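Local coordinates for protein Bd3460 (Bdellovibrio bacteriovorus, PDB 5CEC) that binds the predatory endopeptidase Bd3459 as an ankyrin-repeat immunity protein, probably protecting the predator from its own enzyme during prey invasion, at residues Asp107-Ala112 / Ala139-Lys144; Thr133-Ala138 / Glu147-Lys152; Ser155-Ala160 / Asp181-Lys186. All coordinates share one frame; numbering follows the deposited sequence.

How the interactions relate
Interaction 2 is the buried, wholly apolar packing between the two helices of one hairpin, while interactions 1 and 3 tie that hairpin to what precedes and follows it in the ankyrin stack. Interactions 1 and 2 share helices 134-141 and 143-152, and they meet where Tyr109 OH lies 3.5 Å from Ala138 CA. Interaction 3 adjoins interaction 2 through Leu150 CD1, 3.6 Å from Lys186 CB. The chemistry follows the position: interaction 1, only partly buried, pairs a tyrosine ring with an asparagine and borders the chain of Bd3459; interaction 3, buried like interaction 2 but with Lys186 at its rim, sets an isoleucine against a helix end, away from that chain.

Interaction 1 (Asp107-Ala112 / Ala139-Lys144); sequences DAYDVA and AQNNKK
Tyr109 and Asn142 have the closest CA atoms of the two segments, 7.4 Å apart. This joins the start of helix 109-117 to the turn between helices 134-141 and 143-152, two neighbouring helical hairpins of the ankyrin stack. Tyr109 points at the turn and meets Asn142 in a CH-pi contact: Asn142 CB stands 3.4 Å from the centroid of the Tyr109 ring, only 4° off its normal. Because CG of Asn142 is anti to the backbone N (chi1 -170°), the amide continues over the same ring toward Tyr109 CB, its plane within 16° of the ring plane. The amide thus stacks on the ring, Asn142 CG 3.6 Å from Tyr109 CG. The amide's rotation is fixed from outside the pair, since OD1 caps helix 143-152 at Thr145 N and ND2 bonds Ser345 OG of the Bd3459 chain. Asn141 is similarly shared: ND2 bonds both Arg137 O and Gln400 OE1 of Bd3459. The contact therefore forms part of the surface that binds Bd3459, where Asp107 OD2 also forms a salt bridge with Lys403 of Bd3459. At the far end of the tyrosine, the phenolic OH lies 3.6 Å from Asn141 CB.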
loop_
_atom_site.group_PDB
_atom_site.type_symbol
_atom_site.label_atom_id
_atom_site.label_comp_id
_atom_site.label_asym_id
_atom_site.label_seq_id
_atom_site.Cartn_x
_atom_site.Cartn_y
_atom_site.Cartn_z
ATOM N N ASP B 107 11.768 -0.421 0.424
ATOM C CA ASP B 107 11.224 -1.502 -0.395
ATOM C C ASP B 107 10.744 -1.042 -1.763
ATOM O O ASP B 107 9.917 -1.700 -2.390
ATOM C CB ASP B 107 10.115 -2.273 0.341
ATOM C CG ASP B 107 10.603 -3.059 1.538
ATOM O OD1 ASP B 107 11.697 -2.852 2.057
ATOM O OD2 ASP B 107 9.889 -3.941 2.012
ATOM N N ALA B 108 11.363 0.025 -2.292
ATOM C CA ALA B 108 11.113 0.490 -3.650
ATOM C C ALA B 108 12.132 -0.159 -4.577
ATOM O O ALA B 108 13.043 0.470 -5.090
ATOM C CB ALA B 108 11.171 1.994 -3.736
ATOM N N TYR B 109 11.972 -1.459 -4.770
ATOM C CA TYR B 109 12.958 -2.241 -5.489
ATOM C C TYR B 109 12.911 -2.055 -6.998
ATOM O O TYR B 109 13.940 -2.196 -7.647
ATOM C CB TYR B 109 12.850 -3.709 -5.078
ATOM C CG TYR B 109 13.513 -3.936 -3.734
ATOM C CD1 TYR B 109 14.899 -3.939 -3.623
ATOM C CD2 TYR B 109 12.772 -4.098 -2.551
ATOM C CE1 TYR B 109 15.540 -4.123 -2.413
ATOM C CE2 TYR B 109 13.404 -4.272 -1.328
ATOM C CZ TYR B 109 14.784 -4.294 -1.257
ATOM O OH TYR B 109 15.453 -4.500 -0.079
ATOM N N ASP B 110 11.763 -1.668 -7.544
ATOM C CA ASP B 110 11.744 -1.187 -8.933
ATOM C C ASP B 110 12.634 0.051 -9.137
ATOM O O ASP B 110 13.399 0.153 -10.115
ATOM C CB ASP B 110 10.303 -0.912 -9.412
ATOM C CG ASP B 110 9.484 0.102 -8.474
ATOM O OD1 ASP B 110 9.840 0.403 -7.257
ATOM O OD2 ASP B 110 8.452 0.600 -8.997
ATOM N N VAL B 111 12.544 0.980 -8.196
ATOM C CA VAL B 111 13.369 2.165 -8.218
ATOM C C VAL B 111 14.835 1.779 -8.033
ATOM O O VAL B 111 15.732 2.288 -8.731
ATOM C CB VAL B 111 12.924 3.194 -7.161
ATOM C CG1 VAL B 111 13.959 4.297 -7.037
ATOM C CG2 VAL B 111 11.566 3.789 -7.515
ATOM N N ALA B 112 15.090 0.876 -7.107
ATOM C CA ALA B 112 16.471 0.456 -6.846
ATOM C C ALA B 112 17.071 -0.106 -8.150
ATOM O O ALA B 112 18.220 0.232 -8.503
ATOM C CB ALA B 112 16.531 -0.601 -5.748
ATOM N N ALA B 139 19.505 -8.371 0.568
ATOM C CA ALA B 139 19.558 -9.824 0.739
ATOM C C ALA B 139 18.470 -10.351 1.612
ATOM O O ALA B 139 17.961 -11.442 1.387
ATOM C CB ALA B 139 20.915 -10.273 1.273
ATOM N N GLN B 140 18.075 -9.591 2.617
ATOM C CA GLN B 140 16.993 -10.041 3.472
ATOM C C GLN B 140 15.643 -9.984 2.790
ATOM O O GLN B 140 14.730 -10.627 3.245
ATOM C CB GLN B 140 16.923 -9.237 4.756
ATOM C CG GLN B 140 18.040 -9.516 5.744
ATOM C CD GLN B 140 17.742 -8.943 7.129
ATOM O OE1 GLN B 140 18.287 -7.887 7.478
ATOM N NE2 GLN B 140 16.905 -9.585 7.904
ATOM N N ASN B 141 15.494 -9.220 1.713
ATOM C CA ASN B 141 14.183 -8.796 1.224
ATOM C C ASN B 141 13.909 -8.978 -0.259
ATOM O O ASN B 141 12.769 -9.207 -0.607
ATOM C CB ASN B 141 13.965 -7.327 1.598
ATOM C CG ASN B 141 13.829 -7.147 3.085
ATOM O OD1 ASN B 141 12.875 -7.642 3.698
ATOM N ND2 ASN B 141 14.822 -6.520 3.700
ATOM N N ASN B 142 14.879 -8.760 -1.148
ATOM C CA ASN B 142 14.615 -8.806 -2.584
ATOM C C ASN B 142 15.790 -9.410 -3.302
ATOM O O ASN B 142 16.820 -8.768 -3.463
ATOM C CB ASN B 142 14.291 -7.404 -3.122
ATOM C CG ASN B 142 13.790 -7.444 -4.542
ATOM O OD1 ASN B 142 14.570 -7.671 -5.476
ATOM N ND2 ASN B 142 12.477 -7.268 -4.716
ATOM N N LYS B 143 15.617 -10.648 -3.751
ATOM C CA LYS B 143 16.681 -11.407 -4.363
ATOM C C LYS B 143 17.191 -10.792 -5.665
ATOM O O LYS B 143 18.388 -10.780 -5.905
ATOM C CB LYS B 143 16.190 -12.860 -4.612
ATOM C CG LYS B 143 17.185 -13.806 -5.256
ATOM C CD LYS B 143 16.505 -15.098 -5.736
ATOM C CE LYS B 143 16.684 -16.270 -4.788
ATOM N NZ LYS B 143 16.645 -17.545 -5.561
ATOM N N LYS B 144 16.288 -10.272 -6.482
ATOM C CA LYS B 144 16.671 -9.687 -7.764
ATOM C C LYS B 144 17.617 -8.511 -7.532
ATOM O O LYS B 144 18.635 -8.417 -8.198
ATOM C CB LYS B 144 15.430 -9.243 -8.534
ATOM C CG LYS B 144 15.717 -8.576 -9.876
ATOM C CD LYS B 144 14.429 -8.284 -10.635
ATOM C CE LYS B 144 14.712 -7.579 -11.953
ATOM N NZ LYS B 144 13.462 -7.273 -12.702
#

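Interaction 2 (Thr133-Ala138 / Glu147-Lys152); sequences TLFMRA and ESILAK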
loop_
_atom_site.group_PDB
_atom_site.type_symbol
_atom_site.label_atom_id
_atom_site.label_comp_id
_atom_site.label_asym_id
_atom_site.label_seq_id
_atom_site.Cartn_x
_atom_site.Cartn_y
_atom_site.Cartn_z
ATOM N N THR B 133 25.308 -2.910 5.129
ATOM C CA THR B 133 25.522 -2.614 3.721
ATOM C C THR B 133 24.204 -2.631 2.965
ATOM O O THR B 133 23.247 -3.297 3.371
ATOM C CB THR B 133 26.489 -3.585 3.039
ATOM O OG1 THR B 133 25.901 -4.890 3.042
ATOM C CG2 THR B 133 27.835 -3.604 3.743
ATOM N N LEU B 134 24.156 -1.913 1.860
ATOM C CA LEU B 134 23.012 -2.000 0.935
ATOM C C LEU B 134 22.722 -3.460 0.557
ATOM O O LEU B 134 21.556 -3.892 0.515
ATOM C CB LEU B 134 23.272 -1.194 -0.330
ATOM C CG LEU B 134 22.079 -0.994 -1.247
ATOM C CD1 LEU B 134 21.170 0.094 -0.668
ATOM C CD2 LEU B 134 22.526 -0.607 -2.643
ATOM N N PHE B 135 23.787 -4.198 0.254
ATOM C CA PHE B 135 23.633 -5.610 -0.106
ATOM C C PHE B 135 22.908 -6.386 0.982
ATOM O O PHE B 135 22.003 -7.166 0.683
ATOM C CB PHE B 135 24.978 -6.304 -0.400
ATOM C CG PHE B 135 24.788 -7.760 -0.658
ATOM C CD1 PHE B 135 24.189 -8.189 -1.819
ATOM C CD2 PHE B 135 25.128 -8.692 0.312
ATOM C CE1 PHE B 135 23.912 -9.537 -2.018
ATOM C CE2 PHE B 135 24.837 -10.021 0.148
ATOM C CZ PHE B 135 24.242 -10.454 -1.031
ATOM N N MET B 136 23.318 -6.197 2.234
ATOM C CA MET B 136 22.665 -6.902 3.331
ATOM C C MET B 136 21.176 -6.648 3.405
ATOM O O MET B 136 20.391 -7.558 3.610
ATOM C CB MET B 136 23.311 -6.537 4.675
ATOM C CG MET B 136 24.651 -7.159 4.846
ATOM S SD MET B 136 25.550 -6.524 6.270
ATOM C CE MET B 136 24.627 -7.235 7.624
ATOM N N ARG B 137 20.792 -5.404 3.258
ATOM C CA ARG B 137 19.406 -5.032 3.345
ATOM C C ARG B 137 18.605 -5.666 2.203
ATOM O O ARG B 137 17.505 -6.210 2.402
ATOM C CB ARG B 137 19.253 -3.504 3.397
ATOM C CG ARG B 137 17.824 -3.030 3.624
ATOM C CD ARG B 137 17.168 -3.553 4.895
ATOM N NE ARG B 137 18.050 -3.374 6.055
ATOM C CZ ARG B 137 18.187 -2.252 6.773
ATOM N NH1 ARG B 137 17.408 -1.214 6.551
ATOM N NH2 ARG B 137 19.111 -2.190 7.716
ATOM N N ALA B 138 19.136 -5.587 0.984
ATOM C CA ALA B 138 18.501 -6.264 -0.166
ATOM C C ALA B 138 18.452 -7.786 0.015
ATOM O O ALA B 138 17.451 -8.420 -0.299
ATOM C CB ALA B 138 19.235 -5.903 -1.439
ATOM N N GLU B 147 21.037 -9.622 -6.252
ATOM C CA GLU B 147 21.811 -10.102 -7.421
ATOM C C GLU B 147 22.351 -8.929 -8.249
ATOM O O GLU B 147 23.494 -8.956 -8.668
ATOM C CB GLU B 147 20.977 -11.064 -8.282
ATOM C CG GLU B 147 20.705 -12.373 -7.592
ATOM C CD GLU B 147 19.919 -13.381 -8.380
ATOM O OE1 GLU B 147 19.055 -13.005 -9.194
ATOM O OE2 GLU B 147 20.161 -14.587 -8.153
ATOM N N SER B 148 21.530 -7.908 -8.484
ATOM C CA SER B 148 21.990 -6.745 -9.217
ATOM C C SER B 148 23.154 -6.039 -8.537
ATOM O O SER B 148 24.071 -5.554 -9.204
ATOM C CB SER B 148 20.850 -5.774 -9.481
ATOM O OG SER B 148 19.863 -6.359 -10.338
ATOM N N ILE B 149 23.110 -5.971 -7.222
ATOM C CA ILE B 149 24.210 -5.378 -6.460
ATOM C C ILE B 149 25.491 -6.197 -6.639
ATOM O O ILE B 149 26.553 -5.650 -6.914
ATOM C CB ILE B 149 23.800 -5.220 -4.981
ATOM C CG1 ILE B 149 22.727 -4.144 -4.848
ATOM C CG2 ILE B 149 24.998 -4.941 -4.092
ATOM C CD1 ILE B 149 21.988 -4.183 -3.537
ATOM N N LEU B 150 25.391 -7.508 -6.480
ATOM C CA LEU B 150 26.567 -8.371 -6.603
ATOM C C LEU B 150 27.145 -8.372 -8.019
ATOM O O LEU B 150 28.336 -8.523 -8.210
ATOM C CB LEU B 150 26.236 -9.807 -6.203
ATOM C CG LEU B 150 25.906 -9.974 -4.714
ATOM C CD1 LEU B 150 25.540 -11.437 -4.481
ATOM C CD2 LEU B 150 27.047 -9.545 -3.819
ATOM N N ALA B 151 26.292 -8.175 -9.011
ATOM C CA ALA B 151 26.760 -8.096 -10.398
ATOM C C ALA B 151 27.692 -6.892 -10.583
ATOM O O ALA B 151 28.543 -6.901 -11.445
ATOM C CB ALA B 151 25.571 -8.010 -11.337
ATOM N N LYS B 152 27.507 -5.845 -9.782
ATOM C CA LYS B 152 28.394 -4.661 -9.834
ATOM C C LYS B 152 29.661 -4.801 -8.988
ATOM O O LYS B 152 30.667 -4.153 -9.247
ATOM C CB LYS B 152 27.635 -3.388 -9.426
ATOM C CG LYS B 152 26.431 -3.059 -10.298
ATOM C CD LYS B 152 26.880 -2.565 -11.653
ATOM C CE LYS B 152 25.685 -2.264 -12.526
ATOM N NZ LYS B 152 26.110 -1.807 -13.858
#
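In an antiparallel helical hairpin of the ankyrin-repeat region, Leu134, Phe135 and Ala138 of helix 134-141 pack against Ile149 and Leu150 of helix 143-152. The segment axes are antiparallel in sense, 152° apart, and approach to 9.7 Å. Their closest CA atoms are those of Phe135 and Ile149, 6.4 Å apart. Thr133 to Met136 occupy the position of the TPLH motif that opens the first helix of many ankyrin repeats, of which the N-capping threonine is kept. Its OG1 accepts from Met136 N at 3.0 Å, which fixes the first turn from which Leu134 and Phe135 project.

Ile149 divides its two branches among three neighbours. The CG1 branch, extended (chi2 164°), carries CD1 to 3.7 Å from Leu134 CD2, and the same methyl touches Ala138 CB. The other branch, CG2, lies near the plane of the Phe135 ring at its edge, and packs 3.9 Å from Phe135 CB. Leu150 works on the ring itself: its CD2 is over one face, 3.9 Å from the Phe135 centroid and displaced toward the rim, 24° off the normal. Packing is closest at Leu150 CG, 3.4 Å from Phe135 CE1, with Leu150 CD1 reaching to CE1 and CZ. Phe135 also touches Ile157 and Leu183, so its ring belongs to the junction with the following hairpin as well.

The polar ends of Arg137 and Ser148 find partners outside the two segments: Arg137 NH2 forms a salt bridge with Asp132 OD2, and Ser148 OG bonds Glu113 OE1. No hydrogen bond crosses between the segments, so their fit rests on van der Waals contact and is probably governed by how branched aliphatic groups meet the ring and the alanine methyl.

Interaction 3 (Ser155-Ala160 / Asp181-Lys186); sequences SLINKA and DFLIKK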
loop_
_atom_site.group_PDB
_atom_site.type_symbol
_atom_site.label_atom_id
_atom_site.label_comp_id
_atom_site.label_asym_id
_atom_site.label_seq_id
_atom_site.Cartn_x
_atom_site.Cartn_y
_atom_site.Cartn_z
ATOM N N SER B 155 32.437 -8.838 -4.395
ATOM C CA SER B 155 32.965 -8.977 -3.043
ATOM C C SER B 155 31.981 -8.521 -1.977
ATOM O O SER B 155 32.183 -8.820 -0.801
ATOM C CB SER B 155 34.296 -8.236 -2.871
ATOM O OG SER B 155 34.111 -6.847 -2.889
ATOM N N LEU B 156 30.933 -7.795 -2.348
ATOM C CA LEU B 156 29.992 -7.326 -1.331
ATOM C C LEU B 156 29.318 -8.454 -0.574
ATOM O O LEU B 156 28.827 -8.249 0.540
ATOM C CB LEU B 156 28.974 -6.398 -1.935
ATOM C CG LEU B 156 29.523 -5.064 -2.414
ATOM C CD1 LEU B 156 28.475 -4.303 -3.164
ATOM C CD2 LEU B 156 30.057 -4.236 -1.284
ATOM N N ILE B 157 29.313 -9.655 -1.133
ATOM C CA ILE B 157 28.782 -10.818 -0.428
ATOM C C ILE B 157 29.349 -10.972 0.968
ATOM O O ILE B 157 28.601 -11.366 1.892
ATOM C CB ILE B 157 28.933 -12.099 -1.289
ATOM C CG1 ILE B 157 28.251 -13.302 -0.644
ATOM C CG2 ILE B 157 30.391 -12.441 -1.559
ATOM C CD1 ILE B 157 26.766 -13.171 -0.461
ATOM N N ASN B 158 30.630 -10.661 1.143
ATOM C CA ASN B 158 31.293 -10.807 2.436
ATOM C C ASN B 158 31.740 -9.506 3.087
ATOM O O ASN B 158 32.510 -9.536 4.044
ATOM C CB ASN B 158 32.462 -11.787 2.342
ATOM C CG ASN B 158 31.994 -13.185 2.064
ATOM O OD1 ASN B 158 31.143 -13.707 2.787
ATOM N ND2 ASN B 158 32.533 -13.795 1.023
ATOM N N LYS B 159 31.199 -8.384 2.633
ATOM C CA LYS B 159 31.518 -7.106 3.259
ATOM C C LYS B 159 30.735 -6.961 4.544
ATOM O O LYS B 159 29.513 -6.972 4.542
ATOM C CB LYS B 159 31.265 -5.919 2.326
ATOM C CG LYS B 159 31.605 -4.597 2.987
ATOM C CD LYS B 159 31.554 -3.391 2.066
ATOM C CE LYS B 159 31.723 -2.089 2.826
ATOM N NZ LYS B 159 32.186 -0.977 1.961
ATOM N N ALA B 160 31.453 -6.793 5.639
ATOM C CA ALA B 160 30.811 -6.753 6.948
ATOM C C ALA B 160 30.365 -5.362 7.292
ATOM O O ALA B 160 30.945 -4.362 6.855
ATOM C CB ALA B 160 31.733 -7.294 8.030
ATOM N N ASP B 181 21.080 -20.680 1.357
ATOM C CA ASP B 181 21.593 -21.263 0.127
ATOM C C ASP B 181 21.882 -20.202 -0.924
ATOM O O ASP B 181 22.867 -20.323 -1.624
ATOM C CB ASP B 181 20.579 -22.278 -0.438
ATOM C CG ASP B 181 20.494 -23.582 0.374
ATOM O OD1 ASP B 181 21.374 -23.891 1.191
ATOM O OD2 ASP B 181 19.521 -24.316 0.155
ATOM N N PHE B 182 20.997 -19.198 -1.065
ATOM C CA PHE B 182 21.241 -18.093 -1.968
ATOM C C PHE B 182 22.577 -17.442 -1.661
ATOM O O PHE B 182 23.378 -17.220 -2.598
ATOM C CB PHE B 182 20.081 -17.066 -1.920
ATOM C CG PHE B 182 20.382 -15.757 -2.599
ATOM C CD1 PHE B 182 20.390 -15.673 -3.979
ATOM C CD2 PHE B 182 20.711 -14.620 -1.893
ATOM C CE1 PHE B 182 20.685 -14.475 -4.626
ATOM C CE2 PHE B 182 20.993 -13.430 -2.533
ATOM C CZ PHE B 182 20.991 -13.355 -3.898
ATOM N N LEU B 183 22.826 -17.139 -0.394
ATOM C CA LEU B 183 24.052 -16.450 -0.039
ATOM C C LEU B 183 25.269 -17.301 -0.290
ATOM O O LEU B 183 26.287 -16.811 -0.789
ATOM C CB LEU B 183 24.025 -15.935 1.383
ATOM C CG LEU B 183 22.964 -14.847 1.641
ATOM C CD1 LEU B 183 22.956 -14.521 3.128
ATOM C CD2 LEU B 183 23.217 -13.589 0.839
ATOM N N ILE B 184 25.158 -18.592 -0.008
ATOM C CA ILE B 184 26.265 -19.507 -0.266
ATOM C C ILE B 184 26.546 -19.592 -1.757
ATOM O O ILE B 184 27.712 -19.577 -2.161
ATOM C CB ILE B 184 26.002 -20.860 0.392
ATOM C CG1 ILE B 184 26.120 -20.727 1.908
ATOM C CG2 ILE B 184 26.955 -21.917 -0.149
ATOM C CD1 ILE B 184 25.739 -21.954 2.700
ATOM N N LYS B 185 25.484 -19.700 -2.561
ATOM C CA LYS B 185 25.598 -19.724 -4.017
ATOM C C LYS B 185 26.305 -18.488 -4.568
ATOM O O LYS B 185 27.003 -18.574 -5.574
ATOM C CB LYS B 185 24.220 -19.972 -4.642
ATOM C CG LYS B 185 23.809 -21.450 -4.521
ATOM C CD LYS B 185 22.330 -21.681 -4.772
ATOM C CE LYS B 185 21.943 -21.339 -6.190
ATOM N NZ LYS B 185 20.500 -21.640 -6.424
ATOM N N LYS B 186 26.217 -17.369 -3.841
ATOM C CA LYS B 186 26.908 -16.135 -4.216
ATOM C C LYS B 186 28.246 -15.941 -3.561
ATOM O O LYS B 186 28.848 -14.886 -3.728
ATOM C CB LYS B 186 26.009 -14.927 -3.910
ATOM C CG LYS B 186 24.696 -14.933 -4.671
ATOM C CD LYS B 186 24.872 -15.119 -6.169
ATOM C CE LYS B 186 23.567 -14.989 -6.919
ATOM N NZ LYS B 186 23.780 -15.195 -8.363
#
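Ile157, in the short 3-10 turn that follows helix 143-152, fits against the C-terminal end of helix 177-185 at Leu183 and Lys186, linking consecutive hairpins of the ankyrin stack. The tight part is the isoleucine. Its CG1, anti to the backbone N (chi1 -174°), lies 3.5 Å from the carbonyl oxygen of Lys186, and CG2 touches that same oxygen at 3.6 Å. The outer methyl, CD1, is turned at chi2 (62°) and packs 3.8 Å from Leu183 CD2, as well as 3.7 Å from Leu183 O. Leu183 also packs on Ala167 and Val171 of helix 167-174.

The looser side belongs to Lys186. Of its side chain, CB alone comes near the isoleucine, 3.9 Å from Ile157 CD1, and the chain then bends away, CG passing over the rim of one face of the Phe182 ring. Its NZ makes a long, weak ion pair with Glu147 OE2. Next to the contact, Asn158 supplies directional bonds, ND2 to Gly187 O and OD1 to Asp189 N. No hydrogen bond joins the two segments themselves: their contact is van der Waals, aliphatic carbons of Ile157 set against two carbonyl oxygens and the Leu183 methyl.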